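Local coordinates for ORF48 (Lactococcus phage TP901-1, PDB 3UH8), which is probably a structural component of the phage baseplate, the organelle with which the virion adheres to its bacterial host, at residues A[48-53]-A[67-72]; A[96-101]-A[112-117]; A[3-8]-A[33-38]; A[9-14]-A[37-42]. All blocks are in the same frame, centred on the assembly; numbering follows the deposited sequence.

Contact 1: A[48-53]-A[67-72]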
# COMPACT_ATOMS: atom_id res chain seq x y z
N LEU A 48 -10.96 3.92 -10.06
CA LEU A 48 -9.69 3.21 -10.06
C LEU A 48 -9.59 2.24 -8.88
O LEU A 48 -10.10 2.52 -7.79
CB LEU A 48 -8.48 4.17 -10.07
CG LEU A 48 -8.33 5.13 -11.26
CD1 LEU A 48 -7.19 6.09 -11.03
CD2 LEU A 48 -8.10 4.38 -12.56
N GLN A 49 -8.92 1.10 -9.12
CA GLN A 49 -8.71 0.04 -8.15
C GLN A 49 -7.27 0.07 -7.61
O GLN A 49 -6.33 -0.01 -8.41
CB GLN A 49 -9.05 -1.32 -8.81
CG GLN A 49 -8.65 -2.57 -8.02
CD GLN A 49 -9.45 -2.78 -6.77
OE1 GLN A 49 -10.65 -2.52 -6.71
NE2 GLN A 49 -8.78 -3.26 -5.73
N PRO A 50 -7.08 0.19 -6.28
CA PRO A 50 -5.71 0.20 -5.75
C PRO A 50 -5.09 -1.19 -5.67
O PRO A 50 -5.78 -2.17 -5.39
CB PRO A 50 -5.85 0.84 -4.36
CG PRO A 50 -7.29 0.70 -4.00
CD PRO A 50 -8.08 0.30 -5.20
N PHE A 51 -3.78 -1.27 -5.93
CA PHE A 51 -3.02 -2.51 -5.90
C PHE A 51 -1.79 -2.39 -5.03
O PHE A 51 -1.06 -1.40 -5.13
CB PHE A 51 -2.62 -2.94 -7.33
CG PHE A 51 -3.72 -3.63 -8.10
CD1 PHE A 51 -3.82 -5.01 -8.10
CD2 PHE A 51 -4.64 -2.89 -8.83
CE1 PHE A 51 -4.84 -5.65 -8.82
CE2 PHE A 51 -5.65 -3.54 -9.56
CZ PHE A 51 -5.74 -4.91 -9.54
N PHE A 52 -1.56 -3.39 -4.17
CA PHE A 52 -0.39 -3.43 -3.31
C PHE A 52 0.73 -4.11 -4.10
O PHE A 52 0.63 -5.29 -4.42
CB PHE A 52 -0.69 -4.18 -1.99
CG PHE A 52 0.53 -4.44 -1.13
CD1 PHE A 52 1.04 -3.44 -0.31
CD2 PHE A 52 1.16 -5.68 -1.13
CE1 PHE A 52 2.16 -3.68 0.49
CE2 PHE A 52 2.27 -5.92 -0.33
CZ PHE A 52 2.77 -4.92 0.48
N CYS A 53 1.78 -3.34 -4.43
CA CYS A 53 2.91 -3.85 -5.19
C CYS A 53 4.14 -3.94 -4.29
O CYS A 53 4.78 -2.93 -4.00
CB CYS A 53 3.17 -3.01 -6.43
SG CYS A 53 1.76 -2.88 -7.56
N GLU A 67 -1.04 -7.49 -5.36
CA GLU A 67 -2.26 -7.92 -4.69
C GLU A 67 -3.29 -6.80 -4.72
O GLU A 67 -2.95 -5.66 -4.40
CB GLU A 67 -1.97 -8.31 -3.24
CG GLU A 67 -1.04 -9.50 -3.06
CD GLU A 67 -0.42 -9.62 -1.69
OE1 GLU A 67 -0.93 -8.99 -0.74
OE2 GLU A 67 0.59 -10.36 -1.56
N SER A 68 -4.53 -7.13 -5.08
CA SER A 68 -5.62 -6.16 -5.11
C SER A 68 -6.05 -5.81 -3.69
O SER A 68 -6.21 -6.71 -2.86
CB SER A 68 -6.81 -6.69 -5.91
OG SER A 68 -7.49 -7.73 -5.24
N VAL A 69 -6.18 -4.51 -3.40
CA VAL A 69 -6.60 -3.99 -2.09
C VAL A 69 -8.12 -4.15 -2.00
O VAL A 69 -8.84 -3.74 -2.92
CB VAL A 69 -6.11 -2.52 -1.88
CG1 VAL A 69 -6.70 -1.90 -0.61
CG2 VAL A 69 -4.59 -2.45 -1.85
N VAL A 70 -8.61 -4.77 -0.91
CA VAL A 70 -10.03 -5.06 -0.72
C VAL A 70 -10.85 -3.81 -0.37
O VAL A 70 -11.77 -3.48 -1.12
CB VAL A 70 -10.29 -6.27 0.23
CG1 VAL A 70 -11.78 -6.62 0.29
CG2 VAL A 70 -9.48 -7.49 -0.19
N SER A 71 -10.53 -3.12 0.74
CA SER A 71 -11.29 -1.94 1.20
C SER A 71 -10.61 -0.61 0.89
O SER A 71 -9.42 -0.45 1.14
CB SER A 71 -11.60 -2.05 2.68
OG SER A 71 -12.22 -3.29 2.98
N PHE A 72 -11.40 0.35 0.35
CA PHE A 72 -10.93 1.69 -0.01
C PHE A 72 -12.06 2.70 -0.15
O PHE A 72 -13.16 2.36 -0.58
CB PHE A 72 -10.06 1.67 -1.29
CG PHE A 72 -10.72 1.12 -2.54
CD1 PHE A 72 -11.29 1.97 -3.48
CD2 PHE A 72 -10.75 -0.25 -2.78
CE1 PHE A 72 -11.89 1.46 -4.63
CE2 PHE A 72 -11.36 -0.76 -3.93
CZ PHE A 72 -11.92 0.10 -4.85

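Contact 2: A[96-101]-A[112-117]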
# COMPACT_ATOMS: atom_id res chain seq x y z
N ALA A 96 7.63 -1.18 -0.72
CA ALA A 96 6.40 -1.36 -1.50
C ALA A 96 5.81 -0.04 -1.99
O ALA A 96 6.27 1.03 -1.59
CB ALA A 96 5.37 -2.12 -0.67
N TYR A 97 4.79 -0.11 -2.87
CA TYR A 97 4.07 1.04 -3.43
C TYR A 97 2.64 0.67 -3.83
O TYR A 97 2.35 -0.51 -4.06
CB TYR A 97 4.86 1.69 -4.59
CG TYR A 97 4.77 0.96 -5.92
CD1 TYR A 97 3.84 1.34 -6.89
CD2 TYR A 97 5.65 -0.08 -6.23
CE1 TYR A 97 3.77 0.69 -8.11
CE2 TYR A 97 5.59 -0.72 -7.46
CZ TYR A 97 4.64 -0.35 -8.40
OH TYR A 97 4.55 -0.98 -9.61
N PHE A 98 1.75 1.67 -3.94
CA PHE A 98 0.37 1.46 -4.36
C PHE A 98 0.14 1.96 -5.78
O PHE A 98 0.47 3.10 -6.09
CB PHE A 98 -0.63 2.10 -3.38
CG PHE A 98 -0.71 1.40 -2.05
CD1 PHE A 98 -1.43 0.21 -1.92
CD2 PHE A 98 -0.06 1.90 -0.94
CE1 PHE A 98 -1.48 -0.46 -0.69
CE2 PHE A 98 -0.12 1.24 0.29
CZ PHE A 98 -0.83 0.06 0.40
N SER A 99 -0.39 1.08 -6.64
CA SER A 99 -0.69 1.36 -8.05
C SER A 99 -2.21 1.38 -8.24
O SER A 99 -2.90 0.47 -7.78
CB SER A 99 -0.04 0.32 -8.94
OG SER A 99 -0.47 0.42 -10.29
N PHE A 100 -2.73 2.42 -8.91
CA PHE A 100 -4.16 2.61 -9.14
C PHE A 100 -4.47 2.31 -10.59
O PHE A 100 -3.89 2.93 -11.49
CB PHE A 100 -4.61 4.02 -8.70
CG PHE A 100 -4.31 4.29 -7.24
CD1 PHE A 100 -3.05 4.74 -6.84
CD2 PHE A 100 -5.27 4.07 -6.27
CE1 PHE A 100 -2.77 4.96 -5.50
CE2 PHE A 100 -4.99 4.30 -4.92
CZ PHE A 100 -3.73 4.74 -4.54
N ARG A 101 -5.32 1.30 -10.82
CA ARG A 101 -5.61 0.78 -12.16
C ARG A 101 -7.09 0.69 -12.54
O ARG A 101 -7.96 0.57 -11.68
CB ARG A 101 -4.94 -0.61 -12.34
CG ARG A 101 -3.55 -0.70 -11.70
CD ARG A 101 -2.83 -2.01 -11.91
NE ARG A 101 -1.50 -1.94 -11.31
CZ ARG A 101 -0.64 -2.95 -11.23
NH1 ARG A 101 -0.97 -4.14 -11.71
NH2 ARG A 101 0.55 -2.78 -10.66
N PHE A 112 -2.02 5.85 -12.52
CA PHE A 112 -1.03 6.51 -11.67
C PHE A 112 -0.68 5.62 -10.46
O PHE A 112 -1.39 4.65 -10.19
CB PHE A 112 -1.50 7.91 -11.21
CG PHE A 112 -2.39 7.93 -9.99
CD1 PHE A 112 -1.88 8.30 -8.74
CD2 PHE A 112 -3.73 7.58 -10.08
CE1 PHE A 112 -2.71 8.31 -7.62
CE2 PHE A 112 -4.55 7.60 -8.95
CZ PHE A 112 -4.03 7.96 -7.72
N SER A 113 0.38 5.98 -9.73
CA SER A 113 0.82 5.23 -8.55
C SER A 113 1.44 6.13 -7.49
O SER A 113 1.78 7.28 -7.78
CB SER A 113 1.83 4.15 -8.95
OG SER A 113 2.92 4.69 -9.67
N THR A 114 1.57 5.61 -6.26
CA THR A 114 2.22 6.32 -5.17
C THR A 114 3.72 6.09 -5.33
O THR A 114 4.15 5.22 -6.09
CB THR A 114 1.78 5.77 -3.78
OG1 THR A 114 2.27 4.44 -3.60
CG2 THR A 114 0.28 5.84 -3.55
N ARG A 115 4.51 6.84 -4.58
CA ARG A 115 5.95 6.65 -4.59
C ARG A 115 6.27 5.58 -3.56
O ARG A 115 5.44 5.33 -2.68
CB ARG A 115 6.65 7.98 -4.30
CG ARG A 115 6.56 8.88 -5.53
CD ARG A 115 7.06 10.28 -5.29
NE ARG A 115 8.36 10.29 -4.62
CZ ARG A 115 9.50 10.64 -5.21
NH1 ARG A 115 9.52 11.03 -6.47
NH2 ARG A 115 10.64 10.62 -4.52
N THR A 116 7.42 4.90 -3.70
CA THR A 116 7.79 3.82 -2.78
C THR A 116 7.90 4.28 -1.33
O THR A 116 8.22 5.44 -1.06
CB THR A 116 9.04 3.05 -3.22
OG1 THR A 116 10.19 3.90 -3.16
CG2 THR A 116 8.91 2.40 -4.59
N PHE A 117 7.59 3.37 -0.42
CA PHE A 117 7.67 3.57 1.02
C PHE A 117 8.19 2.28 1.62
O PHE A 117 8.15 1.23 0.97
CB PHE A 117 6.29 3.94 1.61
CG PHE A 117 5.27 2.83 1.65
CD1 PHE A 117 4.47 2.56 0.54
CD2 PHE A 117 5.08 2.07 2.80
CE1 PHE A 117 3.52 1.53 0.58
CE2 PHE A 117 4.13 1.05 2.84
CZ PHE A 117 3.36 0.78 1.73

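Contact 3: A[3-8]-A[33-38]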
# COMPACT_ATOMS: atom_id res chain seq x y z
N GLU A 3 -3.89 -2.16 13.17
CA GLU A 3 -3.90 -1.23 12.04
C GLU A 3 -2.73 -0.25 12.11
O GLU A 3 -2.34 0.18 13.20
CB GLU A 3 -5.24 -0.48 11.95
CG GLU A 3 -6.37 -1.34 11.42
CD GLU A 3 -7.74 -0.69 11.45
OE1 GLU A 3 -8.23 -0.36 12.55
OE2 GLU A 3 -8.34 -0.53 10.36
N HIS A 4 -2.17 0.11 10.94
CA HIS A 4 -1.03 1.02 10.83
C HIS A 4 -1.34 2.17 9.86
O HIS A 4 -1.37 1.96 8.65
CB HIS A 4 0.26 0.27 10.44
CG HIS A 4 0.63 -0.82 11.40
ND1 HIS A 4 1.53 -0.61 12.42
CD2 HIS A 4 0.17 -2.09 11.47
CE1 HIS A 4 1.61 -1.76 13.07
NE2 HIS A 4 0.81 -2.68 12.54
N PHE A 5 -1.60 3.37 10.41
CA PHE A 5 -1.94 4.56 9.62
C PHE A 5 -0.75 5.38 9.17
O PHE A 5 0.07 5.81 9.99
CB PHE A 5 -2.98 5.44 10.33
CG PHE A 5 -3.47 6.61 9.51
CD1 PHE A 5 -4.33 6.42 8.43
CD2 PHE A 5 -3.08 7.91 9.82
CE1 PHE A 5 -4.78 7.51 7.67
CE2 PHE A 5 -3.54 8.99 9.06
CZ PHE A 5 -4.38 8.78 7.99
N ILE A 6 -0.68 5.63 7.85
CA ILE A 6 0.35 6.43 7.17
C ILE A 6 -0.25 7.24 6.02
O ILE A 6 -1.28 6.85 5.46
CB ILE A 6 1.57 5.58 6.68
CG1 ILE A 6 1.15 4.42 5.75
CG2 ILE A 6 2.46 5.11 7.85
CD1 ILE A 6 2.26 3.90 4.85
N THR A 7 0.39 8.37 5.66
CA THR A 7 -0.02 9.23 4.56
C THR A 7 1.00 9.07 3.43
O THR A 7 2.18 9.34 3.63
CB THR A 7 -0.17 10.69 5.03
OG1 THR A 7 -0.92 10.73 6.25
CG2 THR A 7 -0.83 11.58 3.99
N LEU A 8 0.54 8.61 2.25
CA LEU A 8 1.42 8.39 1.10
C LEU A 8 1.19 9.37 -0.03
O LEU A 8 0.05 9.62 -0.42
CB LEU A 8 1.33 6.94 0.60
CG LEU A 8 1.76 5.86 1.59
CD1 LEU A 8 1.34 4.50 1.12
CD2 LEU A 8 3.26 5.90 1.87
N VAL A 33 -3.37 1.18 6.88
CA VAL A 33 -4.39 2.17 6.52
C VAL A 33 -3.62 3.34 5.90
O VAL A 33 -2.75 3.92 6.56
CB VAL A 33 -5.27 2.59 7.73
CG1 VAL A 33 -6.39 3.54 7.29
CG2 VAL A 33 -5.86 1.37 8.43
N ALA A 34 -3.86 3.61 4.62
CA ALA A 34 -3.12 4.67 3.93
C ALA A 34 -3.96 5.81 3.38
O ALA A 34 -4.99 5.57 2.74
CB ALA A 34 -2.24 4.07 2.83
N GLN A 35 -3.51 7.05 3.63
CA GLN A 35 -4.13 8.27 3.12
C GLN A 35 -3.34 8.66 1.86
O GLN A 35 -2.15 8.96 1.95
CB GLN A 35 -4.11 9.40 4.18
CG GLN A 35 -4.49 10.77 3.64
CD GLN A 35 -5.91 11.15 3.93
OE1 GLN A 35 -6.25 11.56 5.04
NE2 GLN A 35 -6.77 11.04 2.92
N ILE A 36 -3.97 8.57 0.68
CA ILE A 36 -3.34 8.93 -0.59
C ILE A 36 -3.35 10.45 -0.73
O ILE A 36 -4.36 11.11 -0.48
CB ILE A 36 -3.94 8.16 -1.80
CG1 ILE A 36 -4.09 6.64 -1.51
CG2 ILE A 36 -3.14 8.39 -3.07
CD1 ILE A 36 -2.80 5.84 -0.96
N VAL A 37 -2.18 10.98 -1.05
CA VAL A 37 -1.94 12.41 -1.15
C VAL A 37 -1.26 12.79 -2.46
O VAL A 37 -0.42 12.05 -2.98
CB VAL A 37 -1.24 12.90 0.15
CG1 VAL A 37 -0.01 13.76 -0.12
CG2 VAL A 37 -2.22 13.62 1.07
N GLU A 38 -1.66 13.94 -3.02
CA GLU A 38 -1.09 14.53 -4.22
C GLU A 38 -0.88 16.00 -3.89
O GLU A 38 -1.86 16.73 -3.69
CB GLU A 38 -1.99 14.32 -5.45
CG GLU A 38 -1.29 14.62 -6.76
CD GLU A 38 -1.87 13.94 -7.98
OE1 GLU A 38 -1.20 13.03 -8.54
OE2 GLU A 38 -2.98 14.32 -8.41

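Contact 4: A[9-14]-A[37-42]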
# COMPACT_ATOMS: atom_id res chain seq x y z
N SER A 9 2.30 9.91 -0.57
CA SER A 9 2.29 10.89 -1.65
C SER A 9 2.65 10.29 -3.01
O SER A 9 3.39 9.30 -3.09
CB SER A 9 3.23 12.05 -1.32
OG SER A 9 3.20 13.04 -2.34
N THR A 10 2.12 10.91 -4.09
CA THR A 10 2.37 10.51 -5.48
C THR A 10 3.41 11.45 -6.10
O THR A 10 4.10 11.07 -7.06
CB THR A 10 1.07 10.50 -6.29
OG1 THR A 10 0.53 11.83 -6.35
CG2 THR A 10 0.03 9.54 -5.73
N THR A 11 3.50 12.67 -5.56
CA THR A 11 4.43 13.71 -5.98
C THR A 11 5.71 13.68 -5.15
O THR A 11 6.81 13.69 -5.70
CB THR A 11 3.76 15.10 -5.87
OG1 THR A 11 3.36 15.30 -4.52
CG2 THR A 11 2.56 15.27 -6.80
N GLU A 12 5.60 13.65 -3.81
CA GLU A 12 6.72 13.71 -2.85
C GLU A 12 7.30 12.36 -2.38
O GLU A 12 6.61 11.36 -2.41
CB GLU A 12 6.22 14.43 -1.63
CG GLU A 12 6.65 15.84 -1.54
CD GLU A 12 5.47 16.75 -1.63
OE1 GLU A 12 5.05 17.25 -0.56
OE2 GLU A 12 4.89 16.85 -2.73
N PRO A 13 8.54 12.35 -1.82
CA PRO A 13 9.10 11.10 -1.29
C PRO A 13 8.33 10.61 -0.08
O PRO A 13 7.77 11.42 0.67
CB PRO A 13 10.49 11.52 -0.88
CG PRO A 13 10.32 12.98 -0.57
CD PRO A 13 9.37 13.53 -1.55
N ASN A 14 8.26 9.27 0.14
CA ASN A 14 7.54 8.72 1.28
C ASN A 14 8.46 8.22 2.40
O ASN A 14 8.06 7.38 3.18
CB ASN A 14 6.50 7.71 0.84
CG ASN A 14 5.34 8.30 0.09
OD1 ASN A 14 4.72 9.29 0.51
ND2 ASN A 14 5.04 7.72 -1.06
N VAL A 37 -2.18 10.98 -1.05
CA VAL A 37 -1.94 12.41 -1.15
C VAL A 37 -1.26 12.79 -2.46
O VAL A 37 -0.42 12.05 -2.98
CB VAL A 37 -1.24 12.90 0.15
CG1 VAL A 37 -0.01 13.76 -0.12
CG2 VAL A 37 -2.22 13.62 1.07
N GLU A 38 -1.66 13.94 -3.02
CA GLU A 38 -1.09 14.53 -4.22
C GLU A 38 -0.88 16.00 -3.89
O GLU A 38 -1.86 16.73 -3.69
CB GLU A 38 -1.99 14.32 -5.45
CG GLU A 38 -1.29 14.62 -6.76
CD GLU A 38 -1.87 13.94 -7.98
OE1 GLU A 38 -1.20 13.03 -8.54
OE2 GLU A 38 -2.98 14.32 -8.41
N ASN A 39 0.40 16.41 -3.74
CA ASN A 39 0.84 17.76 -3.35
C ASN A 39 0.38 18.17 -1.93
O ASN A 39 0.08 19.35 -1.69
CB ASN A 39 0.48 18.82 -4.42
CG ASN A 39 1.29 18.75 -5.69
OD1 ASN A 39 2.51 18.54 -5.68
ND2 ASN A 39 0.63 18.99 -6.80
N GLY A 40 0.35 17.21 -1.02
CA GLY A 40 -0.04 17.43 0.37
C GLY A 40 -1.54 17.50 0.62
O GLY A 40 -1.96 17.94 1.70
N GLN A 41 -2.35 17.06 -0.36
CA GLN A 41 -3.81 17.05 -0.26
C GLN A 41 -4.39 15.72 -0.75
O GLN A 41 -3.79 15.12 -1.65
CB GLN A 41 -4.41 18.22 -1.04
N PRO A 42 -5.52 15.24 -0.18
CA PRO A 42 -6.07 13.93 -0.60
C PRO A 42 -6.26 13.75 -2.11
O PRO A 42 -6.62 14.70 -2.81
CB PRO A 42 -7.40 13.84 0.15
CG PRO A 42 -7.20 14.68 1.35
CD PRO A 42 -6.35 15.83 0.90
O HOH W 1 2.59 15.48 -1.35

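Contact 1: A[48-53]-A[67-72]
Pro-50 O is gripped by two donors: Val-69 N meets it in a nearly straight bond of 3.1 Å, and the side-chain NE2 of Gln-49 adds a weak second one. Residues 48-53 and 67-72 belong to the two arms of an antiparallel beta hairpin in this immunoglobulin-fold domain. Phe-52 and Glu-67 form a hydrogen-bonded pair whose shorter bond runs from Phe-52 N to Glu-67 O (2.7 Å). In the next, non-hydrogen-bonded pair, the ring of Phe-51 reaches across so that its CE1 lies 3.7 Å from Ser-68 CB.

From Val-69 on, beyond the pair Phe-51 with Ser-68, the second arm leaves the regular ladder, and a side-chain amide takes over. With CG of Gln-49 anti to the backbone N (chi1 170°) and the chain bent at chi2, NE2 reaches Val-69 O at 2.9 Å, an acceptor lying close to the amide plane. The same amide stands almost perpendicular to the ring of Phe-72, with OE1 3.4 Å from Phe-72 CE2.

On the face opposite Phe-51 and Ser-68, the side chains of Phe-52 and Glu-67 lie side by side, pointing the same way. The carboxylate is held by Tyr-81 and Ser-84, and the ring of Phe-52 stacks on Tyr-81. Pro-50, in contact with Val-69 through CG, also lies over one face of the Phe-72 ring in a CH-pi contact: Pro-50 CD sits over the ring centre, 3.6 Å from the centroid of Phe-72.

Contact 2: A[96-101]-A[112-117]
Phe-112 lays its ring against that of Phe-100, the planes 7° from parallel but slid apart, with Phe-112 CZ 3.5 Å from Phe-100 CD1. The backbone holds the same pair, Phe-100 N donating to Phe-112 O at 2.9 Å. Ser-113 follows as the non-hydrogen-bonded partner of Ser-99, and its CB comes up to the edge of the Tyr-97 ring.

Thr-114 binds Phe-98 in two ways. Its N gives a bond of 2.7 Å to Phe-98 O, while its side-chain OG1 accepts from Phe-98 N at 2.8 Å, doing the work a backbone carbonyl would do in a regular ladder. OG1 stands between the backbone N and the carbonyl carbon of its own residue (chi1 68°), which turns CG2 to the edge of the Phe-100 ring. By Thr-116, whose CA-H approaches Ala-96 O, the register has moved by one residue.

Phe-117 restores the pairing with two nearly straight bonds to Ala-96, one each way: Phe-117 N to Ala-96 O (2.9 Å) and Ala-96 N to Phe-117 O (3.0 Å). Its ring runs nearly parallel to that of Phe-98 with little overlap, Phe-117 CE1 touching Phe-98 CE2 at 3.7 Å. Leu-8 packs on both of these rings, and Leu-79 on Phe-98 and Phe-100. Two antiparallel ladders joined across an irregular break, lined with aromatics toward the interior, suit the beta architecture of an immunoglobulin-like domain.

Contact 3: A[3-8]-A[33-38]
Strands 3-8 and 33-38 run parallel, their axes 4.5 Å apart at closest and inclined by 15°, with Phe-5 beside Val-33 and Leu-8 beside Ile-36. Five backbone bonds join them in the staggered pattern of a parallel ladder: His-4, Ile-6 and Leu-8 supply the bonding groups on one strand, Val-33, Gln-35 and Val-37 on the other. The ladder is less regular at its start, where Val-33 N approaches His-4 O from above the carbonyl plane, than at Ile-6 N, which meets Val-33 O at 3.0 Å almost head-on. The CA-H of Phe-5 also leans on Val-33 O.

On one face, CG of Phe-5 is anti to the backbone N (chi1 -175°), and Val-33 CG1 lies in the ring plane at its edge, 3.7 Å from Phe-5 CD1. Farther along the ring, Phe-5 CZ touches Gln-35 CB at 3.9 Å. Gln-35 then runs beside Thr-7 in the same direction, with Gln-35 CG 3.8 Å from Thr-7 CG2; that methyl also reaches Val-37 CG2. The opposite face is apolar, and there Leu-8 CD1 rests on Ala-34 CB (4.0 Å).

Strand 30-38 is flanked on its other edge by the antiparallel strand 78-82, where Leu-79 pairs with Ala-34. Ile-6, Leu-8 and Ile-36 project toward strands 92-103 and 112-122, packing against Phe-117, Phe-98 and Phe-100.

Contact 4: A[9-14]-A[37-42]
Thr-11 OG1 works as a relay between the two loops, accepting from Asn-39 N at 3.3 Å while giving its own proton to Glu-12 OE2 at 2.8 Å. OG1 stands between the backbone N and the carbonyl carbon of Thr-11 (chi1 59°), which leaves CG2 anti to the carbonyl carbon and against Asn-39 OD1. Side chains thus continue the link where the parallel strand pairing ends. The last step of that pairing is Ser-9 beside Val-37, closed by a bond from Thr-10 N to Val-37 O (3.0 Å).

Thr-10 adds a second hydroxyl bond, from its OG1 to Glu-38 OE1 (3.0 Å), reaching the carboxylate on its anti side. The other oxygen of Glu-38 forms a salt bridge with Lys-43, so the carboxylate is tied at both ends.

Behind Thr-10 and Thr-11 the first loop is folded on itself. Ser-9 OG accepts from Glu-12 N at 2.9 Å, and weakly from Thr-11 N; a water 2.7 Å from Ser-9 OG accepts a weak bond from Gly-40 N and so bridges to the second loop. The Asn-14 amide clasps the backbone of Ser-9, with OD1 taking Ser-9 N (2.7 Å) on an in-plane lone pair and ND2 giving to Ser-9 O; ND2 also reaches Arg-115 O.

Asn-39 and Gly-40, both with positive phi, form a tight reversal closed by Glu-38 N to Gln-41 O (2.8 Å). The contact therefore brings together an ST motif after strand 2-9 and a type I' turn of a two-residue beta hairpin after strand 30-38.

In the fold
All four contacts lie in or at the end of one mixed set of paired strands. Contacts 1 and 2, with centres 10 Å apart, are neighbours through strands 49-54 and 92-103, where Phe-51 N lies 2.7 Å from Ser-99 O. Contact 3 faces contact 2 across the core: Phe-98 CD2 meets Leu-8 CD1 at 3.6 Å, and Phe-100 CZ comes equally near Ile-36 CG1. Contact 4 extends contact 3 beyond the shared Val-37 and Glu-38, and its first loop also joins contact 2, with Ser-9 O 3.1 Å from Arg-115 N. Contacts 1 and 4 are the most widely separated, with centres about 18 Å apart, and do not touch.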